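Local coordinates for protein YcaO (Methanopyrus kandleri, PDB 6CIB) that binds ADP and magnesium and probably catalyses ATP-dependent thioamidation of a peptide backbone, at residues E18-I23 / T67-R72; S54-F59 / A84-E89; A104-E109 / L137-P142; L190-L193 / E198-V201. All blocks are in the same frame, centred on the assembly; numbering follows the deposited sequence.

Interaction 1 (E18-I23 / T67-R72); sequences ETLRWI and TRIQAR. With OXM (oxamic acid), chain I; ADP (adenosine-5'-diphosphate), chain G.
Leu-20 of helix 16-25 reaches across to Ile-69 and Arg-72 near the start of helix 68-85. The direct contact is apolar and small. Leu-20 CD2 meets Ile-69 CG2 at 4.0 Å, and the two side chains run at a slant to each other. Both Leu-20 methyls also lie against the CB of Arg-72, CD2 at 4.2 Å. The leucine is buried, and its CG stands anti to the backbone N (chi1 -170°), which carries both methyls over to the other helix. Val-73 continues this apolar patch.

The hydrogen bonds within the protein and to the nucleotide belong to the start of helix 68-85. Thr-67 is the N-cap: its OG1 accepts from Gln-70 N at 3.1 Å. Gln-70 then bends at chi2 and presents its amide to the adenine of ADP. Its NE2 donates to ADP N7 at 2.8 Å, and its OE1 accepts from ADP N6 at 3.2 Å. Thr-19 CG2 touches the same base at N1.

Arg-68 binds the second ligand. Its guanidinium meets the oxamic acid carboxylate edge-on through two hydrogen bonds, NE to O2 at 2.7 Å and NH2 to O3 at 2.8 Å. Both are nearly straight. Glu-48 forms a salt bridge with Arg-68 NH1, and Arg-41 also binds the oxamic acid. A leucine in place of Arg-68 would probably leave this carboxylate without its two-pronged partner and cost Glu-48 its salt bridge to NH1.

Together the two helix segments form part of the adenine end of the ADP pocket in this YcaO protein.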
# COMPACT_ATOMS: atom_id res chain seq x y z
N GLU A 18 6.89 21.65 0.60
CA GLU A 18 8.35 21.57 0.71
C GLU A 18 8.89 20.41 -0.12
O GLU A 18 9.85 20.58 -0.88
CB GLU A 18 8.77 21.42 2.18
CG GLU A 18 8.84 22.74 2.93
CD GLU A 18 8.29 22.69 4.35
OE1 GLU A 18 8.49 21.68 5.10
OE2 GLU A 18 7.65 23.69 4.74
N THR A 19 8.26 19.25 0.01
CA THR A 19 8.64 18.05 -0.72
C THR A 19 8.49 18.21 -2.23
O THR A 19 9.36 17.77 -2.97
CB THR A 19 7.89 16.82 -0.17
OG1 THR A 19 8.21 16.68 1.21
CG2 THR A 19 8.29 15.52 -0.90
N LEU A 20 7.42 18.87 -2.67
CA LEU A 20 7.23 19.13 -4.10
C LEU A 20 8.35 20.02 -4.65
O LEU A 20 8.89 19.75 -5.73
CB LEU A 20 5.85 19.73 -4.41
CG LEU A 20 5.42 19.85 -5.89
CD1 LEU A 20 5.67 18.57 -6.70
CD2 LEU A 20 3.97 20.27 -6.01
N ARG A 21 8.70 21.06 -3.90
CA ARG A 21 9.77 21.99 -4.28
C ARG A 21 11.08 21.22 -4.43
O ARG A 21 11.82 21.43 -5.40
CB ARG A 21 9.86 23.12 -3.24
CG ARG A 21 10.88 24.21 -3.54
CD ARG A 21 10.61 25.49 -2.74
NE ARG A 21 10.39 25.25 -1.32
CZ ARG A 21 9.30 25.61 -0.63
NH1 ARG A 21 8.29 26.25 -1.21
NH2 ARG A 21 9.22 25.32 0.66
N TRP A 22 11.33 20.32 -3.48
CA TRP A 22 12.49 19.43 -3.45
C TRP A 22 12.52 18.43 -4.62
O TRP A 22 13.57 18.24 -5.25
CB TRP A 22 12.51 18.74 -2.08
CG TRP A 22 13.56 17.70 -1.82
CD1 TRP A 22 14.82 17.90 -1.32
CD2 TRP A 22 13.42 16.28 -1.96
NE1 TRP A 22 15.48 16.70 -1.18
CE2 TRP A 22 14.64 15.69 -1.56
CE3 TRP A 22 12.37 15.45 -2.41
CZ2 TRP A 22 14.85 14.31 -1.59
CZ3 TRP A 22 12.59 14.06 -2.44
CH2 TRP A 22 13.82 13.51 -2.04
N ILE A 23 11.38 17.79 -4.91
CA ILE A 23 11.23 16.89 -6.08
C ILE A 23 11.58 17.62 -7.38
O ILE A 23 12.31 17.09 -8.23
CB ILE A 23 9.80 16.26 -6.16
CG1 ILE A 23 9.61 15.18 -5.07
CG2 ILE A 23 9.50 15.68 -7.54
CD1 ILE A 23 8.16 14.84 -4.75
N THR A 67 -4.99 17.51 -1.57
CA THR A 67 -4.57 18.73 -2.24
C THR A 67 -3.83 18.38 -3.53
O THR A 67 -3.29 17.27 -3.66
CB THR A 67 -3.62 19.58 -1.37
OG1 THR A 67 -2.46 18.80 -1.05
CG2 THR A 67 -4.30 20.08 -0.08
N ARG A 68 -3.78 19.33 -4.46
CA ARG A 68 -3.10 19.14 -5.75
C ARG A 68 -1.61 18.95 -5.52
O ARG A 68 -0.97 18.15 -6.21
CB ARG A 68 -3.38 20.33 -6.68
CG ARG A 68 -2.76 20.24 -8.09
CD ARG A 68 -3.27 19.06 -8.92
NE ARG A 68 -4.72 19.10 -9.10
CZ ARG A 68 -5.46 18.11 -9.61
NH1 ARG A 68 -4.89 16.96 -9.99
NH2 ARG A 68 -6.77 18.26 -9.72
N ILE A 69 -1.06 19.68 -4.54
CA ILE A 69 0.34 19.53 -4.15
C ILE A 69 0.62 18.08 -3.72
O ILE A 69 1.53 17.44 -4.26
CB ILE A 69 0.80 20.57 -3.08
CG1 ILE A 69 0.98 21.96 -3.71
CG2 ILE A 69 2.13 20.14 -2.47
CD1 ILE A 69 1.13 23.11 -2.70
N GLN A 70 -0.17 17.55 -2.79
CA GLN A 70 0.05 16.17 -2.30
C GLN A 70 -0.12 15.12 -3.40
O GLN A 70 0.64 14.16 -3.46
CB GLN A 70 -0.82 15.83 -1.07
CG GLN A 70 -0.73 14.37 -0.56
CD GLN A 70 0.69 13.91 -0.21
OE1 GLN A 70 1.60 14.71 0.02
NE2 GLN A 70 0.88 12.58 -0.16
N ALA A 71 -1.11 15.32 -4.28
CA ALA A 71 -1.30 14.43 -5.42
C ALA A 71 -0.08 14.40 -6.34
O ALA A 71 0.28 13.34 -6.85
CB ALA A 71 -2.55 14.82 -6.19
N ARG A 72 0.54 15.57 -6.52
CA ARG A 72 1.72 15.70 -7.38
C ARG A 72 2.98 15.11 -6.73
O ARG A 72 3.82 14.54 -7.43
CB ARG A 72 1.91 17.16 -7.84
CG ARG A 72 0.89 17.52 -8.91
CD ARG A 72 0.97 18.94 -9.44
NE ARG A 72 -0.02 19.10 -10.50
CZ ARG A 72 -0.52 20.26 -10.93
NH1 ARG A 72 -0.15 21.41 -10.38
NH2 ARG A 72 -1.42 20.26 -11.90
C1 OXM I . -7.55 23.08 -8.95
N1 OXM I . -8.69 23.32 -9.58
O1 OXM I . -6.89 23.98 -8.43
C2 OXM I . -7.08 21.69 -8.87
O2 OXM I . -5.88 21.47 -8.58
O3 OXM I . -7.89 20.77 -9.11
PB ADP G . 0.34 4.61 -1.36
O1B ADP G . 1.68 4.41 -0.69
O2B ADP G . -0.83 3.95 -0.66
O3B ADP G . 0.34 4.42 -2.86
PA ADP G . 0.42 7.47 -1.85
O1A ADP G . 0.13 8.58 -0.87
O2A ADP G . -0.33 7.52 -3.16
O3A ADP G . 0.02 6.16 -1.04
O5' ADP G . 2.00 7.44 -2.10
C5' ADP G . 2.68 6.92 -3.26
C4' ADP G . 4.20 6.89 -2.99
O4' ADP G . 4.67 8.22 -2.69
C3' ADP G . 4.59 6.05 -1.77
O3' ADP G . 5.91 5.51 -1.94
C2' ADP G . 4.61 7.07 -0.64
O2' ADP G . 5.42 6.65 0.46
C1' ADP G . 5.16 8.31 -1.34
N9 ADP G . 4.68 9.58 -0.75
C8 ADP G . 3.40 9.99 -0.71
N7 ADP G . 3.30 11.19 -0.10
C5 ADP G . 4.53 11.58 0.24
C6 ADP G . 5.12 12.76 0.91
N6 ADP G . 4.33 13.78 1.32
N1 ADP G . 6.47 12.78 1.08
C2 ADP G . 7.27 11.76 0.67
N3 ADP G . 6.79 10.66 0.05
C4 ADP G . 5.45 10.51 -0.19

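Interaction 2 (S54-F59 / A84-E89); sequences SQYGEF and AAEPRE
Ser-54 and Tyr-56, on a type I beta turn from Ser-54 to Gly-57, face Glu-86 and Pro-87 just past the end of helix 68-85, the nearest CA atoms being those of Tyr-56 and Glu-86, 8.6 Å apart. Ser-54 OG donates to Glu-86 OE2 at 2.9 Å, from above the carboxylate plane. The same OG accepts from Tyr-56 N at 3.0 Å, which makes an ST turn. Its chi1 of 74° sets OG between the backbone N and the carbonyl carbon, where it can serve both partners.

Glu-86 runs extended past the Tyr-56 ring in the opposite direction. Its CD lies at the ring edge, 3.4 Å from Tyr-56 CD2. Arg-52 forms a salt bridge with Glu-86 OE2. An alanine at Glu-86 would probably leave Arg-52 without this charge and Ser-54 OG without its acceptor.

Tyr-56 OH sits against Pro-87 CD at 3.4 Å. A water hydrogen-bonded to Tyr-56 OH at 2.6 Å donates to Pro-87 O, bridging ring and backbone. Pro-135 touches the tyrosine as well.

The arrangement is a beta hairpin turn, joining strands 45-54 and 57-64, held against the segment that leaves a helix.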
# COMPACT_ATOMS: atom_id res chain seq x y z
N SER A 54 10.98 2.99 -19.10
CA SER A 54 12.25 2.35 -18.65
C SER A 54 12.65 1.24 -19.63
O SER A 54 11.94 0.98 -20.60
CB SER A 54 12.12 1.80 -17.23
OG SER A 54 11.32 0.62 -17.20
N GLN A 55 13.76 0.57 -19.35
CA GLN A 55 14.15 -0.63 -20.12
C GLN A 55 13.06 -1.72 -20.07
O GLN A 55 13.05 -2.61 -20.91
CB GLN A 55 15.49 -1.20 -19.64
CG GLN A 55 15.40 -1.94 -18.32
CD GLN A 55 16.56 -2.86 -18.04
OE1 GLN A 55 17.63 -2.41 -17.63
NE2 GLN A 55 16.35 -4.15 -18.24
N TYR A 56 12.16 -1.63 -19.08
CA TYR A 56 11.10 -2.63 -18.90
C TYR A 56 9.83 -2.31 -19.67
O TYR A 56 8.91 -3.13 -19.73
CB TYR A 56 10.84 -2.88 -17.41
CG TYR A 56 12.08 -3.43 -16.73
CD1 TYR A 56 12.46 -4.77 -16.89
CD2 TYR A 56 12.90 -2.60 -15.96
CE1 TYR A 56 13.60 -5.27 -16.29
CE2 TYR A 56 14.06 -3.09 -15.36
CZ TYR A 56 14.41 -4.43 -15.54
OH TYR A 56 15.55 -4.95 -14.95
N GLY A 57 9.80 -1.14 -20.30
CA GLY A 57 8.66 -0.73 -21.12
C GLY A 57 8.04 0.58 -20.68
O GLY A 57 8.68 1.39 -20.01
N GLU A 58 6.79 0.77 -21.07
CA GLU A 58 6.04 1.98 -20.74
C GLU A 58 4.98 1.64 -19.71
O GLU A 58 4.25 0.66 -19.87
CB GLU A 58 5.40 2.57 -22.00
CG GLU A 58 4.86 3.97 -21.81
CD GLU A 58 4.12 4.47 -23.03
OE1 GLU A 58 4.74 5.23 -23.81
OE2 GLU A 58 2.94 4.09 -23.22
N PHE A 59 4.90 2.46 -18.66
CA PHE A 59 3.97 2.23 -17.56
C PHE A 59 3.18 3.49 -17.20
O PHE A 59 3.67 4.61 -17.37
CB PHE A 59 4.73 1.74 -16.31
CG PHE A 59 5.60 0.53 -16.56
CD1 PHE A 59 5.04 -0.75 -16.62
CD2 PHE A 59 6.98 0.67 -16.72
CE1 PHE A 59 5.84 -1.87 -16.85
CE2 PHE A 59 7.79 -0.44 -16.95
CZ PHE A 59 7.22 -1.71 -17.01
N ALA A 84 13.40 2.60 -8.38
CA ALA A 84 14.24 1.99 -7.34
C ALA A 84 14.08 0.48 -7.24
O ALA A 84 15.05 -0.23 -6.95
CB ALA A 84 13.97 2.65 -6.00
N ALA A 85 12.86 -0.01 -7.48
CA ALA A 85 12.52 -1.42 -7.38
C ALA A 85 13.00 -2.27 -8.56
O ALA A 85 13.00 -3.50 -8.46
CB ALA A 85 11.01 -1.59 -7.22
N GLU A 86 13.39 -1.62 -9.66
CA GLU A 86 13.93 -2.33 -10.81
C GLU A 86 15.21 -3.07 -10.42
O GLU A 86 16.03 -2.53 -9.66
CB GLU A 86 14.14 -1.37 -12.00
CG GLU A 86 12.83 -0.99 -12.68
CD GLU A 86 12.97 0.04 -13.80
OE1 GLU A 86 14.08 0.48 -14.15
OE2 GLU A 86 11.91 0.41 -14.35
N PRO A 87 15.37 -4.33 -10.89
CA PRO A 87 16.52 -5.18 -10.53
C PRO A 87 17.85 -4.45 -10.64
O PRO A 87 18.11 -3.76 -11.63
CB PRO A 87 16.45 -6.32 -11.54
CG PRO A 87 14.99 -6.45 -11.80
CD PRO A 87 14.43 -5.06 -11.77
N ARG A 88 18.68 -4.60 -9.61
CA ARG A 88 19.94 -3.91 -9.55
C ARG A 88 21.01 -4.91 -9.14
O ARG A 88 21.02 -5.40 -8.00
CB ARG A 88 19.86 -2.74 -8.57
CG ARG A 88 20.26 -1.40 -9.17
CD ARG A 88 20.29 -0.32 -8.11
NE ARG A 88 18.97 -0.11 -7.52
CZ ARG A 88 18.75 0.32 -6.28
NH1 ARG A 88 19.76 0.59 -5.46
NH2 ARG A 88 17.51 0.47 -5.85
N GLU A 89 21.90 -5.21 -10.09
CA GLU A 89 22.98 -6.19 -9.90
C GLU A 89 23.97 -5.75 -8.82
O GLU A 89 24.56 -6.59 -8.14
CB GLU A 89 23.68 -6.45 -11.24
CG GLU A 89 24.52 -7.71 -11.32
CD GLU A 89 23.75 -9.01 -11.12
OE1 GLU A 89 22.61 -9.17 -11.60
OE2 GLU A 89 24.32 -9.90 -10.46
O HOH W 1 17.21 -3.20 -14.04

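Interaction 3 (A104-E109 / L137-P142); sequences AWYRTE and LGDALP
Tyr-106 OH donates to Asp-139 OD2 at 2.7 Å, the one hydrogen bond between the two segments. It meets OD2 on the anti side of the carboxylate, 21° out of its plane. The oxygen lies at the edge of the tyrosine ring, in the ring plane, and also comes within 3.3 Å of Tyr-106 CE1. Ring and carboxylate planes stand close to perpendicular. Asp-139 also touches Asn-130.

The setting is a pair of irregular loops at the surface, away from the nucleotide. The contact joins the loop that leads from helix 68-85 into strand 113-118 to the loop between strands 124-128 and 148-150. All three strands belong to the same five-stranded antiparallel sheet.

The other half of the contact is apolar. Leu-141 CD1 sits over the five-membered ring of Trp-105 in a CH-pi contact, 3.5 Å from the centroid and 8° off the ring normal. The nearest ring atom, Trp-105 CD2, is 3.6 Å from that methyl. The two side chains cross at about a right angle. With chi1 at 51°, the indole stems from a position between its own N and carbonyl carbon and turns this face to the leucine. Ala-140 CB packs more loosely, 4.0 Å from Trp-105 O.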
# COMPACT_ATOMS: atom_id res chain seq x y z
N ALA A 104 7.99 -20.75 1.52
CA ALA A 104 7.49 -22.12 1.36
C ALA A 104 7.47 -22.64 -0.09
O ALA A 104 7.81 -23.80 -0.34
CB ALA A 104 6.10 -22.24 1.97
N TRP A 105 7.09 -21.77 -1.02
CA TRP A 105 6.86 -22.16 -2.42
C TRP A 105 8.11 -22.47 -3.26
O TRP A 105 7.98 -22.96 -4.39
CB TRP A 105 5.98 -21.11 -3.13
CG TRP A 105 6.45 -19.68 -2.98
CD1 TRP A 105 7.42 -19.05 -3.72
CD2 TRP A 105 5.97 -18.71 -2.03
NE1 TRP A 105 7.56 -17.75 -3.29
CE2 TRP A 105 6.69 -17.51 -2.27
CE3 TRP A 105 5.00 -18.74 -1.02
CZ2 TRP A 105 6.47 -16.34 -1.51
CZ3 TRP A 105 4.78 -17.57 -0.26
CH2 TRP A 105 5.52 -16.40 -0.52
N TYR A 106 9.30 -22.20 -2.72
CA TYR A 106 10.55 -22.53 -3.41
C TYR A 106 10.87 -24.02 -3.33
O TYR A 106 11.23 -24.53 -2.26
CB TYR A 106 11.72 -21.69 -2.88
CG TYR A 106 11.77 -20.28 -3.43
CD1 TYR A 106 12.47 -19.99 -4.61
CD2 TYR A 106 11.13 -19.22 -2.76
CE1 TYR A 106 12.52 -18.69 -5.11
CE2 TYR A 106 11.18 -17.93 -3.25
CZ TYR A 106 11.88 -17.67 -4.42
OH TYR A 106 11.92 -16.38 -4.91
N ARG A 107 10.73 -24.71 -4.46
CA ARG A 107 11.04 -26.14 -4.56
C ARG A 107 12.55 -26.37 -4.48
O ARG A 107 13.01 -27.37 -3.94
CB ARG A 107 10.46 -26.75 -5.84
CG ARG A 107 8.93 -26.84 -5.88
CD ARG A 107 8.35 -27.93 -4.97
NE ARG A 107 8.77 -29.28 -5.38
CZ ARG A 107 8.14 -30.04 -6.27
NH1 ARG A 107 7.04 -29.62 -6.89
NH2 ARG A 107 8.62 -31.25 -6.56
N THR A 108 13.30 -25.41 -5.03
CA THR A 108 14.75 -25.37 -4.96
C THR A 108 15.22 -24.05 -4.33
O THR A 108 14.49 -23.05 -4.35
CB THR A 108 15.40 -25.59 -6.35
OG1 THR A 108 16.83 -25.53 -6.25
CG2 THR A 108 14.92 -24.56 -7.40
N GLU A 109 16.43 -24.06 -3.77
CA GLU A 109 17.08 -22.88 -3.20
C GLU A 109 17.26 -21.77 -4.25
O GLU A 109 17.87 -22.01 -5.29
CB GLU A 109 18.43 -23.30 -2.61
CG GLU A 109 19.31 -22.16 -2.09
CD GLU A 109 19.03 -21.78 -0.65
OE1 GLU A 109 17.90 -21.98 -0.16
OE2 GLU A 109 19.96 -21.25 0.00
N LEU A 137 11.61 -12.07 -13.13
CA LEU A 137 10.87 -13.10 -13.88
C LEU A 137 11.28 -14.56 -13.67
O LEU A 137 10.52 -15.46 -14.06
CB LEU A 137 10.84 -12.75 -15.37
CG LEU A 137 9.87 -11.65 -15.81
CD1 LEU A 137 10.18 -11.23 -17.24
CD2 LEU A 137 8.42 -12.12 -15.69
N GLY A 138 12.45 -14.80 -13.09
CA GLY A 138 12.99 -16.16 -12.93
C GLY A 138 12.18 -17.21 -12.17
O GLY A 138 12.17 -18.38 -12.55
N ASP A 139 11.47 -16.79 -11.12
CA ASP A 139 11.02 -17.72 -10.06
C ASP A 139 9.59 -18.29 -10.13
O ASP A 139 8.84 -18.00 -11.07
CB ASP A 139 11.30 -17.10 -8.68
CG ASP A 139 12.78 -16.88 -8.43
OD1 ASP A 139 13.61 -17.23 -9.31
OD2 ASP A 139 13.13 -16.36 -7.35
N ALA A 140 9.26 -19.11 -9.13
CA ALA A 140 7.99 -19.83 -9.00
C ALA A 140 6.75 -18.92 -9.02
O ALA A 140 5.74 -19.25 -9.64
CB ALA A 140 8.00 -20.70 -7.75
N LEU A 141 6.84 -17.78 -8.33
CA LEU A 141 5.75 -16.81 -8.28
C LEU A 141 6.17 -15.47 -8.88
O LEU A 141 7.37 -15.16 -8.87
CB LEU A 141 5.25 -16.65 -6.84
CG LEU A 141 4.62 -17.86 -6.14
CD1 LEU A 141 4.09 -17.43 -4.79
CD2 LEU A 141 3.50 -18.52 -6.95
N PRO A 142 5.21 -14.69 -9.42
CA PRO A 142 5.57 -13.35 -9.91
C PRO A 142 6.01 -12.41 -8.80
O PRO A 142 5.54 -12.51 -7.66
CB PRO A 142 4.27 -12.84 -10.54
CG PRO A 142 3.45 -14.05 -10.81
CD PRO A 142 3.79 -15.00 -9.69

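Interaction 4 (L190-L193 / E198-V201); sequences LEEL and EREV
Glu-192 and Arg-199 meet with their flat ends almost in one plane. The carboxylate and guanidinium planes are only 14° apart, although the two side chains as a whole run obliquely to each other. A single pair of atoms makes the bond. Arg-199 NH2 donates to Glu-192 OE2 at 2.9 Å, and the pair is a salt bridge. The oxygen lies at the edge of the guanidinium, near its plane. NH2 meets OE2 nearly in line with the C-O bond. The N-H points somewhat off the acceptor, with an angle of 137°.

Both chains bend to meet. Glu-192 starts away from the other segment, but its chain turns at chi2 (37°) and brings the carboxylate back. Arg-199 starts toward the glutamate and bends at chi3, which sets the edge of its guanidinium against OE2.

Glu-192 lies on helix 188-198. Arg-199 is the second residue of a type I beta turn, Glu-198 to Val-201, which leads from that helix toward strand 203-209. Nearby, Glu-198 OE2 pairs with Arg-194 and accepts from Val-204 N.

Both partners are exposed and joined through one oxygen and one nitrogen. The carboxylate and guanidinium are not paired in the two-pronged way. Solvent probably screens the attraction, so this salt bridge is likely to be a modest surface tie between a helix and the turn that follows it.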
# COMPACT_ATOMS: atom_id res chain seq x y z
N LEU A 190 -14.95 13.61 6.94
CA LEU A 190 -14.83 12.30 6.29
C LEU A 190 -16.15 11.84 5.69
O LEU A 190 -16.17 11.33 4.57
CB LEU A 190 -14.25 11.24 7.24
CG LEU A 190 -12.75 11.37 7.53
CD1 LEU A 190 -12.39 10.51 8.73
CD2 LEU A 190 -11.89 10.99 6.33
N GLU A 191 -17.25 12.06 6.42
CA GLU A 191 -18.59 11.78 5.90
C GLU A 191 -18.94 12.63 4.68
O GLU A 191 -19.55 12.13 3.73
CB GLU A 191 -19.65 11.90 7.02
CG GLU A 191 -21.12 11.72 6.60
CD GLU A 191 -21.47 10.38 5.94
OE1 GLU A 191 -20.71 9.39 6.05
OE2 GLU A 191 -22.55 10.31 5.31
N GLU A 192 -18.54 13.90 4.71
CA GLU A 192 -18.78 14.79 3.57
C GLU A 192 -18.00 14.37 2.33
O GLU A 192 -18.53 14.40 1.21
CB GLU A 192 -18.54 16.27 3.94
CG GLU A 192 -19.15 17.27 2.94
CD GLU A 192 -20.50 16.84 2.37
OE1 GLU A 192 -21.49 16.73 3.14
OE2 GLU A 192 -20.58 16.62 1.13
N LEU A 193 -16.74 13.96 2.53
CA LEU A 193 -15.93 13.40 1.44
C LEU A 193 -16.56 12.14 0.84
O LEU A 193 -16.69 12.04 -0.39
CB LEU A 193 -14.48 13.15 1.90
CG LEU A 193 -13.51 12.43 0.94
CD1 LEU A 193 -13.44 13.08 -0.43
CD2 LEU A 193 -12.13 12.33 1.57
N GLU A 198 -19.53 9.76 -3.47
CA GLU A 198 -20.76 9.02 -3.79
C GLU A 198 -21.57 9.67 -4.91
O GLU A 198 -22.17 8.97 -5.72
CB GLU A 198 -21.62 8.83 -2.54
CG GLU A 198 -22.75 7.84 -2.72
CD GLU A 198 -23.39 7.46 -1.40
OE1 GLU A 198 -24.09 8.31 -0.82
OE2 GLU A 198 -23.20 6.31 -0.95
N ARG A 199 -21.56 11.00 -4.96
CA ARG A 199 -22.18 11.75 -6.05
C ARG A 199 -21.60 11.44 -7.44
O ARG A 199 -22.25 11.71 -8.44
CB ARG A 199 -22.15 13.25 -5.75
CG ARG A 199 -23.35 13.71 -4.95
CD ARG A 199 -23.31 15.20 -4.62
NE ARG A 199 -23.17 15.40 -3.17
CZ ARG A 199 -22.13 15.98 -2.58
NH1 ARG A 199 -21.10 16.45 -3.28
NH2 ARG A 199 -22.11 16.09 -1.26
N GLU A 200 -20.39 10.86 -7.48
CA GLU A 200 -19.73 10.46 -8.73
C GLU A 200 -20.18 9.10 -9.24
O GLU A 200 -20.14 8.84 -10.45
CB GLU A 200 -18.20 10.44 -8.54
CG GLU A 200 -17.55 11.78 -8.29
CD GLU A 200 -17.81 12.78 -9.40
OE1 GLU A 200 -17.51 12.48 -10.58
OE2 GLU A 200 -18.30 13.89 -9.08
N VAL A 201 -20.60 8.23 -8.32
CA VAL A 201 -21.03 6.87 -8.65
C VAL A 201 -22.45 6.65 -8.12
O VAL A 201 -23.25 7.60 -8.11
CB VAL A 201 -20.01 5.80 -8.15
CG1 VAL A 201 -18.77 5.78 -9.03
CG2 VAL A 201 -19.63 6.03 -6.68

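Interactions 1 and 2 share helix 68-85. Interaction 1 holds its start and interaction 2 lies just past its end, with centres 24 Å apart. Interaction 1 touches ADP directly. Interaction 2 stands back from the phosphate end: the Glu-86 side chain is about 14 Å from the bound magnesium ion. Interaction 3 lies farther out, its nearest atoms about 7 Å from those of interaction 2, and away from the annotated sites. Interaction 4 is also remote from those sites, but comes within about 9 Å of interaction 1 at the nearest atoms. Interactions 3 and 4 sit on opposite sides of the chain's centre, 43 Å apart between centres.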